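Local coordinates for transcriptional regulator (NtrC family) (Aquifex aeolicus, PDB 3DZD), which probably activates sigma54-dependent transcription as an AAA+ ATPase controlled by a receiver domain, here captured in its inactive state with ADP bound, at residues Asp58-Ile63 with Ala87-Lys92; Leu310-Phe315 with Phe328-Glu333; Lys317-Glu322 with Asn352-Ala357. All coordinates share one frame; numbering follows the deposited sequence.

Contact 1: residues Asp58-Ile63 with Ala87-Lys92; sequences DGVNFI and AVKAIK
V60 and A90 bring the two backbones closest, their CA atoms 5.4 Å apart, where the lead-in to helix 62-69 runs beside helix 85-93. Residues 59-61 have helical backbone angles, and F62 N bonds to D58 O and I63 N to V60 O. V60 and I63, three residues apart, both send their CB toward helix 85-93. CG1 of V60 stands anti to the backbone N (chi1 -179°), which sets this methyl against the backbone of the opposite turn, 4.0 Å from A90 N. The same methyl also meets K89 CB at 4.2 Å. I63 reaches further: its CD1 is anti to CA (chi2 174°), and this terminal methyl fits against A90, 3.6 Å from A90 CB and equally 3.6 Å from A90 O. A small alanine suits this place, since its single methyl lets the isoleucine come up to the helix backbone. Both segments belong to the CheY-like receiver fold, a parallel five-stranded sheet (order 2-1-3-4-5) flanked by helices, and I63 and A90 each also touch V77 on strand 74-79, the strand that separates the two helices along the chain. At the exposed border, K89 covers V60 with the carbon base of its side chain while the amine runs outward; K89 NZ stays 6.5 Å from D58 OD2, too far for a salt bridge. Elsewhere on helix 85-93, V88 packs on E106 of the second subunit and I91 on L110 of that same neighbour.

Contact 2: residues Leu310-Phe315 with Phe328-Glu333; sequences LLAEYF and FELSEE. With ADP (adenosine-5'-diphosphate), chain C.
L330 touches helix 307-322 through A312 and E313, joining two parts of the helical lid of the AAA+ ATPase, the subdomain that closes over the nucleotide. F328, at the start of its segment, packs on A320 further along helix 307-322. Residues E329-S331 then run extended before helix 332-339. E329 turns its CB away from helix 307-322, as suits a charged residue at the surface. L330 follows with its CB toward the helix, and its CD1, anti to CA (chi2 171°), is carried to the far end of the side chain. This methyl meets A312 CB at 3.5 Å and E313 CG at 3.6 Å. Alanine leaves space for the leucine tip, while the glutamate lends only its aliphatic stem, the two longer side chains crossing obliquely. L330 also packs on L316 and V365, and K335 forms a salt bridge with E332 OE2 and a long, weak ion pair with E313. Between L330 and E332, S331 is the N-cap of helix 332-339: its OG accepts a hydrogen bond from T334 N, a role for which a short hydroxyl side chain is well suited. Another side of segment 310-315 belongs to the ADP pocket. There Y314 CD2 lies 3.6 Å above the F315 ring, offset toward its rim. Both rings reach the adenine, Y314 CE2 coming within 3.9 Å of ADP C2. One turn earlier, the methyl CD2 of L311 touches ADP N1 at 3.6 Å.

Contact 3: residues Lys317-Glu322 with Asn352-Ala357; sequences KKFAKE and NLIERA
Between 317-322 and 352-357 the CA atoms of F319 and E355 come nearest, 6.3 Å apart. On its own segment F319 carries nearly all of the contact. Its CG lies anti to the carbonyl carbon (chi1 -68°), which swings the ring across to the second helix, where one face is covered by the stem of E355. The methylene CG of the glutamate sits 3.8 Å from the ring centroid and only 3° off the ring normal, a well-centred CH-pi contact. E355 CB approaches the same face nearer the rim, 3.6 Å from F319 CE2. The two side chains cross at about a right angle, and the carboxylate carbon stands above the rim of the ring, the plane of the group 25° from that of the ring. I354 meets the ring differently: its CG2 lies at the edge, near the ring plane and a loose 4.5 Å from F319 CD2, while the same side chain also packs on A312, F315 and L316 of helix 307-322. A glutamate suits this buried place because both ends of its chain are used: the methylenes face the aromatic ring, OE2 is hydrogen-bonded to Y323 OH, and OE1 accepts a bond from N352 ND2 of the second subunit. N352 returns that bond to E355 of the second subunit, which probably helps to keep the stem over the ring. Replacing F319 by an alanine would probably open a gap between the helices and leave the methylenes of E355 without the ring they cover. An aromatic residue inserted between helices in this way is part of the small hydrophobic core of the AAA+ lid, which here also carries a subunit contact on helix 346-359.

Overall arrangement
Contact 1 belongs to the receiver domain and closes along the chain before contacts 2 and 3 open in the AAA+ lid. Its centre is about 56 Å from that of contact 2 and about 53 Å from that of contact 3, on the opposite side of the chain's centre. Contacts 2 and 3 have centres about 10 Å apart and touch, sharing helix 307-322; their segments alternate in sequence, so this helix is gripped in turn by 328-333 and by helix 346-359. The two contacts meet beside the ADP pocket. Contacts 1 and 3 both reach the second subunit, consistent with a dimer held at both regulatory and ATPase parts.

Contact 1: residues Asp58-Ile63 with Ala87-Lys92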
loop_
_atom_site.group_PDB
_atom_site.type_symbol
_atom_site.label_atom_id
_atom_site.label_comp_id
_atom_site.label_asym_id
_atom_site.label_seq_id
_atom_site.Cartn_x
_atom_site.Cartn_y
_atom_site.Cartn_z
ATOM N N ASP A 58 -9.432 33.989 17.389
ATOM C CA ASP A 58 -8.031 33.594 17.407
ATOM C C ASP A 58 -7.720 32.654 16.241
ATOM O O ASP A 58 -8.118 31.489 16.248
ATOM C CB ASP A 58 -7.695 32.922 18.739
ATOM C CG ASP A 58 -6.204 32.819 18.981
ATOM O OD1 ASP A 58 -5.425 33.204 18.084
ATOM O OD2 ASP A 58 -5.812 32.354 20.072
ATOM N N GLY A 59 -7.011 33.172 15.241
ATOM C CA GLY A 59 -6.653 32.407 14.059
ATOM C C GLY A 59 -6.038 31.052 14.355
ATOM O O GLY A 59 -6.361 30.065 13.696
ATOM N N VAL A 60 -5.149 31.002 15.341
ATOM C CA VAL A 60 -4.547 29.743 15.773
ATOM C C VAL A 60 -5.601 28.731 16.232
ATOM O O VAL A 60 -5.676 27.613 15.716
ATOM C CB VAL A 60 -3.553 29.972 16.928
ATOM C CG1 VAL A 60 -2.910 28.659 17.346
ATOM C CG2 VAL A 60 -2.498 30.994 16.527
ATOM N N ASN A 61 -6.416 29.129 17.207
ATOM C CA ASN A 61 -7.449 28.255 17.755
ATOM C C ASN A 61 -8.446 27.790 16.701
ATOM O O ASN A 61 -9.021 26.706 16.815
ATOM C CB ASN A 61 -8.186 28.945 18.905
ATOM C CG ASN A 61 -7.287 29.202 20.099
ATOM O OD1 ASN A 61 -6.311 28.480 20.322
ATOM N ND2 ASN A 61 -7.609 30.233 20.875
ATOM N N PHE A 62 -8.649 28.611 15.677
ATOM C CA PHE A 62 -9.541 28.252 14.579
ATOM C C PHE A 62 -9.122 26.943 13.916
ATOM O O PHE A 62 -9.932 26.265 13.291
ATOM C CB PHE A 62 -9.594 29.361 13.533
ATOM C CG PHE A 62 -10.626 29.134 12.475
ATOM C CD1 PHE A 62 -11.957 29.427 12.717
ATOM C CD2 PHE A 62 -10.272 28.614 11.242
ATOM C CE1 PHE A 62 -12.918 29.213 11.748
ATOM C CE2 PHE A 62 -11.232 28.396 10.268
ATOM C CZ PHE A 62 -12.558 28.700 10.523
ATOM N N ILE A 63 -7.849 26.593 14.048
ATOM C CA ILE A 63 -7.384 25.305 13.571
ATOM C C ILE A 63 -8.237 24.189 14.168
ATOM O O ILE A 63 -8.501 23.186 13.508
ATOM C CB ILE A 63 -5.901 25.081 13.910
ATOM C CG1 ILE A 63 -5.021 25.909 12.975
ATOM C CG2 ILE A 63 -5.541 23.613 13.797
ATOM C CD1 ILE A 63 -3.566 25.867 13.332
ATOM N N ALA A 87 3.456 30.542 15.203
ATOM C CA ALA A 87 3.596 29.498 14.193
ATOM C C ALA A 87 3.727 28.110 14.821
ATOM O O ALA A 87 2.951 27.208 14.507
ATOM C CB ALA A 87 4.780 29.797 13.282
ATOM N N VAL A 88 4.710 27.943 15.702
ATOM C CA VAL A 88 4.851 26.699 16.449
ATOM C C VAL A 88 3.523 26.328 17.102
ATOM O O VAL A 88 3.080 25.175 17.041
ATOM C CB VAL A 88 5.919 26.815 17.550
ATOM C CG1 VAL A 88 5.888 25.588 18.452
ATOM C CG2 VAL A 88 7.291 26.996 16.941
ATOM N N LYS A 89 2.899 27.316 17.733
ATOM C CA LYS A 89 1.611 27.129 18.380
ATOM C C LYS A 89 0.695 26.402 17.404
ATOM O O LYS A 89 0.157 25.339 17.711
ATOM C CB LYS A 89 1.019 28.491 18.737
ATOM C CG LYS A 89 0.479 28.631 20.150
ATOM C CD LYS A 89 0.220 30.106 20.462
ATOM C CE LYS A 89 0.140 30.374 21.956
ATOM N NZ LYS A 89 0.260 31.831 22.256
ATOM N N ALA A 90 0.545 26.982 16.218
ATOM C CA ALA A 90 -0.296 26.421 15.168
ATOM C C ALA A 90 0.134 25.014 14.785
ATOM O O ALA A 90 -0.698 24.119 14.636
ATOM C CB ALA A 90 -0.276 27.320 13.950
ATOM N N ILE A 91 1.435 24.819 14.612
ATOM C CA ILE A 91 1.947 23.508 14.236
ATOM C C ILE A 91 1.576 22.449 15.270
ATOM O O ILE A 91 1.182 21.337 14.918
ATOM C CB ILE A 91 3.477 23.514 14.058
ATOM C CG1 ILE A 91 3.889 24.428 12.896
ATOM C CG2 ILE A 91 3.982 22.088 13.855
ATOM C CD1 ILE A 91 3.381 23.984 11.536
ATOM N N LYS A 92 1.711 22.791 16.545
ATOM C CA LYS A 92 1.368 21.858 17.608
ATOM C C LYS A 92 -0.138 21.620 17.654
ATOM O O LYS A 92 -0.593 20.544 18.047
ATOM C CB LYS A 92 1.886 22.360 18.955
ATOM C CG LYS A 92 3.401 22.419 19.021
ATOM C CD LYS A 92 3.888 23.318 20.143
ATOM C CE LYS A 92 3.701 22.669 21.500
ATOM N NZ LYS A 92 4.490 23.369 22.551
#

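Contact 2: residues Leu310-Phe315 with Phe328-Glu333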
loop_
_atom_site.group_PDB
_atom_site.type_symbol
_atom_site.label_atom_id
_atom_site.label_comp_id
_atom_site.label_asym_id
_atom_site.label_seq_id
_atom_site.Cartn_x
_atom_site.Cartn_y
_atom_site.Cartn_z
ATOM N N LEU A 310 -15.044 -24.432 12.820
ATOM C CA LEU A 310 -15.055 -22.973 12.862
ATOM C C LEU A 310 -14.480 -22.420 11.574
ATOM O O LEU A 310 -15.049 -21.519 10.962
ATOM C CB LEU A 310 -14.246 -22.440 14.054
ATOM C CG LEU A 310 -14.847 -22.686 15.441
ATOM C CD1 LEU A 310 -14.062 -21.944 16.512
ATOM C CD2 LEU A 310 -16.303 -22.257 15.467
ATOM N N LEU A 311 -13.351 -22.982 11.172
ATOM C CA LEU A 311 -12.655 -22.541 9.990
ATOM C C LEU A 311 -13.480 -22.829 8.734
ATOM O O LEU A 311 -13.566 -21.987 7.825
ATOM C CB LEU A 311 -11.283 -23.212 9.920
ATOM C CG LEU A 311 -10.275 -22.628 10.912
ATOM C CD1 LEU A 311 -9.097 -23.563 11.169
ATOM C CD2 LEU A 311 -9.796 -21.262 10.410
ATOM N N ALA A 312 -14.087 -24.013 8.688
ATOM C CA ALA A 312 -14.905 -24.401 7.548
ATOM C C ALA A 312 -16.056 -23.420 7.355
ATOM O O ALA A 312 -16.353 -23.002 6.234
ATOM C CB ALA A 312 -15.442 -25.826 7.724
ATOM N N GLU A 313 -16.710 -23.069 8.455
ATOM C CA GLU A 313 -17.843 -22.163 8.405
ATOM C C GLU A 313 -17.380 -20.775 7.983
ATOM O O GLU A 313 -18.074 -20.075 7.251
ATOM C CB GLU A 313 -18.543 -22.117 9.765
ATOM C CG GLU A 313 -19.278 -23.408 10.100
ATOM C CD GLU A 313 -19.751 -23.472 11.540
ATOM O OE1 GLU A 313 -19.167 -22.776 12.402
ATOM O OE2 GLU A 313 -20.707 -24.232 11.810
ATOM N N TYR A 314 -16.192 -20.395 8.435
ATOM C CA TYR A 314 -15.624 -19.099 8.101
ATOM C C TYR A 314 -15.310 -19.025 6.606
ATOM O O TYR A 314 -15.549 -17.996 5.958
ATOM C CB TYR A 314 -14.375 -18.845 8.950
ATOM C CG TYR A 314 -13.449 -17.747 8.454
ATOM C CD1 TYR A 314 -13.647 -16.418 8.811
ATOM C CD2 TYR A 314 -12.357 -18.050 7.660
ATOM C CE1 TYR A 314 -12.796 -15.421 8.365
ATOM C CE2 TYR A 314 -11.504 -17.067 7.212
ATOM C CZ TYR A 314 -11.727 -15.759 7.564
ATOM O OH TYR A 314 -10.856 -14.800 7.110
ATOM N N PHE A 315 -14.777 -20.113 6.055
ATOM C CA PHE A 315 -14.430 -20.132 4.636
ATOM C C PHE A 315 -15.684 -20.269 3.769
ATOM O O PHE A 315 -15.812 -19.615 2.738
ATOM C CB PHE A 315 -13.410 -21.243 4.324
ATOM C CG PHE A 315 -12.029 -20.976 4.876
ATOM C CD1 PHE A 315 -11.363 -19.788 4.583
ATOM C CD2 PHE A 315 -11.397 -21.905 5.696
ATOM C CE1 PHE A 315 -10.096 -19.530 5.103
ATOM C CE2 PHE A 315 -10.128 -21.663 6.203
ATOM C CZ PHE A 315 -9.477 -20.475 5.917
ATOM N N PHE A 328 -24.902 -21.754 2.606
ATOM C CA PHE A 328 -24.344 -21.143 3.804
ATOM C C PHE A 328 -24.256 -22.042 5.030
ATOM O O PHE A 328 -23.665 -21.653 6.035
ATOM C CB PHE A 328 -25.076 -19.842 4.132
ATOM C CG PHE A 328 -24.722 -18.719 3.207
ATOM C CD1 PHE A 328 -23.598 -17.946 3.444
ATOM C CD2 PHE A 328 -25.494 -18.457 2.086
ATOM C CE1 PHE A 328 -23.258 -16.924 2.596
ATOM C CE2 PHE A 328 -25.160 -17.430 1.229
ATOM C CZ PHE A 328 -24.041 -16.662 1.484
ATOM N N GLU A 329 -24.819 -23.241 4.958
ATOM C CA GLU A 329 -24.692 -24.149 6.089
ATOM C C GLU A 329 -23.953 -25.424 5.723
ATOM O O GLU A 329 -24.103 -25.954 4.620
ATOM C CB GLU A 329 -26.056 -24.485 6.694
ATOM C CG GLU A 329 -26.971 -25.261 5.766
ATOM C CD GLU A 329 -28.106 -25.946 6.504
ATOM O OE1 GLU A 329 -29.263 -25.486 6.378
ATOM O OE2 GLU A 329 -27.839 -26.939 7.217
ATOM N N LEU A 330 -23.141 -25.894 6.664
ATOM C CA LEU A 330 -22.516 -27.201 6.571
ATOM C C LEU A 330 -23.458 -28.229 7.163
ATOM O O LEU A 330 -23.946 -28.057 8.282
ATOM C CB LEU A 330 -21.213 -27.228 7.369
ATOM C CG LEU A 330 -20.077 -26.330 6.907
ATOM C CD1 LEU A 330 -18.949 -26.311 7.943
ATOM C CD2 LEU A 330 -19.586 -26.795 5.539
ATOM N N SER A 331 -23.704 -29.309 6.430
ATOM C CA SER A 331 -24.546 -30.373 6.948
ATOM C C SER A 331 -23.873 -30.985 8.159
ATOM O O SER A 331 -22.653 -30.903 8.309
ATOM C CB SER A 331 -24.787 -31.444 5.884
ATOM O OG SER A 331 -23.696 -32.344 5.800
ATOM N N GLU A 332 -24.663 -31.596 9.031
ATOM C CA GLU A 332 -24.093 -32.288 10.174
ATOM C C GLU A 332 -23.181 -33.404 9.691
ATOM O O GLU A 332 -22.148 -33.688 10.301
ATOM C CB GLU A 332 -25.188 -32.842 11.086
ATOM C CG GLU A 332 -25.639 -31.858 12.145
ATOM C CD GLU A 332 -24.473 -31.337 12.967
ATOM O OE1 GLU A 332 -23.705 -32.171 13.498
ATOM O OE2 GLU A 332 -24.321 -30.099 13.076
ATOM N N GLU A 333 -23.570 -34.028 8.586
ATOM C CA GLU A 333 -22.768 -35.072 7.973
ATOM C C GLU A 333 -21.388 -34.537 7.603
ATOM O O GLU A 333 -20.370 -35.179 7.874
ATOM C CB GLU A 333 -23.467 -35.623 6.727
ATOM C CG GLU A 333 -24.497 -36.711 7.015
ATOM C CD GLU A 333 -25.713 -36.211 7.792
ATOM O OE1 GLU A 333 -26.045 -35.004 7.699
ATOM O OE2 GLU A 333 -26.344 -37.038 8.489
HETATM P PB ADP C . 1.613 -20.945 6.474
HETATM O O1B ADP C . 1.949 -19.468 6.506
HETATM O O2B ADP C . 2.404 -21.748 5.464
HETATM O O3B ADP C . 1.605 -21.606 7.819
HETATM P PA ADP C . -0.885 -19.900 5.431
HETATM O O1A ADP C . -1.473 -19.115 6.569
HETATM O O2A ADP C . -0.149 -19.128 4.355
HETATM O O3A ADP C . 0.054 -21.076 6.035
HETATM O "O5'" ADP C . -2.068 -20.724 4.714
HETATM C "C5'" ADP C . -3.369 -20.771 5.283
HETATM C "C4'" ADP C . -4.408 -20.122 4.390
HETATM O "O4'" ADP C . -5.611 -20.096 5.148
HETATM C "C3'" ADP C . -4.082 -18.661 4.166
HETATM O "O3'" ADP C . -4.830 -18.191 3.040
HETATM C "C2'" ADP C . -4.625 -17.937 5.369
HETATM O "O2'" ADP C . -5.205 -16.723 4.886
HETATM C "C1'" ADP C . -5.735 -18.848 5.849
HETATM N N9 ADP C . -5.639 -19.117 7.299
HETATM C C8 ADP C . -4.678 -19.846 7.896
HETATM N N7 ADP C . -4.880 -19.938 9.225
HETATM C C5 ADP C . -6.003 -19.251 9.498
HETATM C C6 ADP C . -6.774 -18.940 10.721
HETATM N N6 ADP C . -6.370 -19.403 11.934
HETATM N N1 ADP C . -7.887 -18.196 10.581
HETATM C C2 ADP C . -8.285 -17.747 9.376
HETATM N N3 ADP C . -7.633 -17.982 8.224
HETATM C C4 ADP C . -6.503 -18.717 8.226
#

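Contact 3: residues Lys317-Glu322 with Asn352-Ala357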
loop_
_atom_site.group_PDB
_atom_site.type_symbol
_atom_site.label_atom_id
_atom_site.label_comp_id
_atom_site.label_asym_id
_atom_site.label_seq_id
_atom_site.Cartn_x
_atom_site.Cartn_y
_atom_site.Cartn_z
ATOM N N LYS A 317 -18.660 -19.220 4.381
ATOM C CA LYS A 317 -19.338 -17.935 4.313
ATOM C C LYS A 317 -18.598 -16.983 3.397
ATOM O O LYS A 317 -19.188 -16.380 2.508
ATOM C CB LYS A 317 -19.478 -17.303 5.696
ATOM C CG LYS A 317 -20.772 -17.645 6.405
ATOM C CD LYS A 317 -20.953 -19.151 6.518
ATOM C CE LYS A 317 -22.023 -19.505 7.535
ATOM N NZ LYS A 317 -23.327 -18.871 7.189
ATOM N N LYS A 318 -17.299 -16.850 3.620
ATOM C CA LYS A 318 -16.499 -15.899 2.872
ATOM C C LYS A 318 -16.565 -16.136 1.364
ATOM O O LYS A 318 -16.623 -15.182 0.579
ATOM C CB LYS A 318 -15.054 -15.929 3.365
ATOM C CG LYS A 318 -14.065 -15.253 2.447
ATOM C CD LYS A 318 -12.791 -14.898 3.202
ATOM C CE LYS A 318 -11.582 -15.082 2.307
ATOM N NZ LYS A 318 -11.599 -16.458 1.724
ATOM N N PHE A 319 -16.562 -17.404 0.964
ATOM C CA PHE A 319 -16.581 -17.749 -0.450
ATOM C C PHE A 319 -17.987 -17.675 -1.038
ATOM O O PHE A 319 -18.180 -17.087 -2.100
ATOM C CB PHE A 319 -15.953 -19.126 -0.697
ATOM C CG PHE A 319 -14.481 -19.170 -0.428
ATOM C CD1 PHE A 319 -13.648 -18.174 -0.916
ATOM C CD2 PHE A 319 -13.925 -20.197 0.328
ATOM C CE1 PHE A 319 -12.284 -18.201 -0.662
ATOM C CE2 PHE A 319 -12.569 -20.237 0.582
ATOM C CZ PHE A 319 -11.748 -19.241 0.094
ATOM N N ALA A 320 -18.962 -18.266 -0.348
ATOM C CA ALA A 320 -20.352 -18.223 -0.794
ATOM C C ALA A 320 -20.818 -16.784 -1.025
ATOM O O ALA A 320 -21.553 -16.496 -1.972
ATOM C CB ALA A 320 -21.264 -18.930 0.208
ATOM N N LYS A 321 -20.380 -15.883 -0.157
ATOM C CA LYS A 321 -20.696 -14.475 -0.304
ATOM C C LYS A 321 -19.978 -13.930 -1.534
ATOM O O LYS A 321 -20.563 -13.216 -2.353
ATOM C CB LYS A 321 -20.260 -13.704 0.948
ATOM C CG LYS A 321 -21.089 -12.462 1.264
ATOM C CD LYS A 321 -22.436 -12.825 1.881
ATOM C CE LYS A 321 -23.258 -11.584 2.245
ATOM N NZ LYS A 321 -23.936 -10.952 1.073
ATOM N N GLU A 322 -18.709 -14.295 -1.667
ATOM C CA GLU A 322 -17.847 -13.710 -2.688
ATOM C C GLU A 322 -18.065 -14.276 -4.096
ATOM O O GLU A 322 -17.837 -13.586 -5.083
ATOM C CB GLU A 322 -16.384 -13.844 -2.277
ATOM C CG GLU A 322 -15.400 -13.384 -3.323
ATOM C CD GLU A 322 -13.969 -13.732 -2.952
ATOM O OE1 GLU A 322 -13.068 -13.535 -3.802
ATOM O OE2 GLU A 322 -13.749 -14.210 -1.809
ATOM N N ASN A 352 -8.789 -24.555 0.593
ATOM C CA ASN A 352 -8.928 -24.928 -0.787
ATOM C C ASN A 352 -10.039 -25.948 -0.994
ATOM O O ASN A 352 -10.731 -25.915 -2.006
ATOM C CB ASN A 352 -7.612 -25.475 -1.313
ATOM C CG ASN A 352 -7.777 -26.178 -2.639
ATOM O OD1 ASN A 352 -8.145 -27.346 -2.689
ATOM N ND2 ASN A 352 -7.509 -25.463 -3.720
ATOM N N LEU A 353 -10.218 -26.845 -0.031
ATOM C CA LEU A 353 -11.277 -27.841 -0.126
ATOM C C LEU A 353 -12.672 -27.211 -0.020
ATOM O O LEU A 353 -13.614 -27.671 -0.655
ATOM C CB LEU A 353 -11.096 -28.943 0.929
ATOM C CG LEU A 353 -12.257 -29.933 1.003
ATOM C CD1 LEU A 353 -11.774 -31.371 0.987
ATOM C CD2 LEU A 353 -13.118 -29.683 2.229
ATOM N N ILE A 354 -12.799 -26.159 0.779
ATOM C CA ILE A 354 -14.091 -25.512 0.984
ATOM C C ILE A 354 -14.379 -24.597 -0.190
ATOM O O ILE A 354 -15.535 -24.402 -0.564
ATOM C CB ILE A 354 -14.119 -24.663 2.276
ATOM C CG1 ILE A 354 -13.979 -25.547 3.517
ATOM C CG2 ILE A 354 -15.404 -23.867 2.369
ATOM C CD1 ILE A 354 -15.115 -26.530 3.703
ATOM N N GLU A 355 -13.323 -24.034 -0.767
ATOM C CA GLU A 355 -13.492 -23.098 -1.866
ATOM C C GLU A 355 -13.979 -23.885 -3.061
ATOM O O GLU A 355 -14.794 -23.408 -3.855
ATOM C CB GLU A 355 -12.179 -22.406 -2.212
ATOM C CG GLU A 355 -12.368 -21.293 -3.229
ATOM C CD GLU A 355 -11.094 -20.914 -3.959
ATOM O OE1 GLU A 355 -10.089 -21.637 -3.840
ATOM O OE2 GLU A 355 -11.098 -19.889 -4.670
ATOM N N ARG A 356 -13.458 -25.099 -3.166
ATOM C CA ARG A 356 -13.852 -26.021 -4.209
ATOM C C ARG A 356 -15.338 -26.311 -4.061
ATOM O O ARG A 356 -16.108 -26.153 -5.000
ATOM C CB ARG A 356 -13.039 -27.305 -4.086
ATOM C CG ARG A 356 -13.542 -28.454 -4.920
ATOM C CD ARG A 356 -12.917 -28.461 -6.297
ATOM N NE ARG A 356 -13.239 -29.711 -6.990
ATOM C CZ ARG A 356 -13.300 -29.849 -8.311
ATOM N NH1 ARG A 356 -13.066 -28.813 -9.111
ATOM N NH2 ARG A 356 -13.607 -31.030 -8.828
ATOM N N ALA A 357 -15.734 -26.714 -2.860
ATOM C CA ALA A 357 -17.126 -27.016 -2.571
ATOM C C ALA A 357 -18.075 -25.914 -3.047
ATOM O O ALA A 357 -19.126 -26.202 -3.600
ATOM C CB ALA A 357 -17.303 -27.259 -1.083
#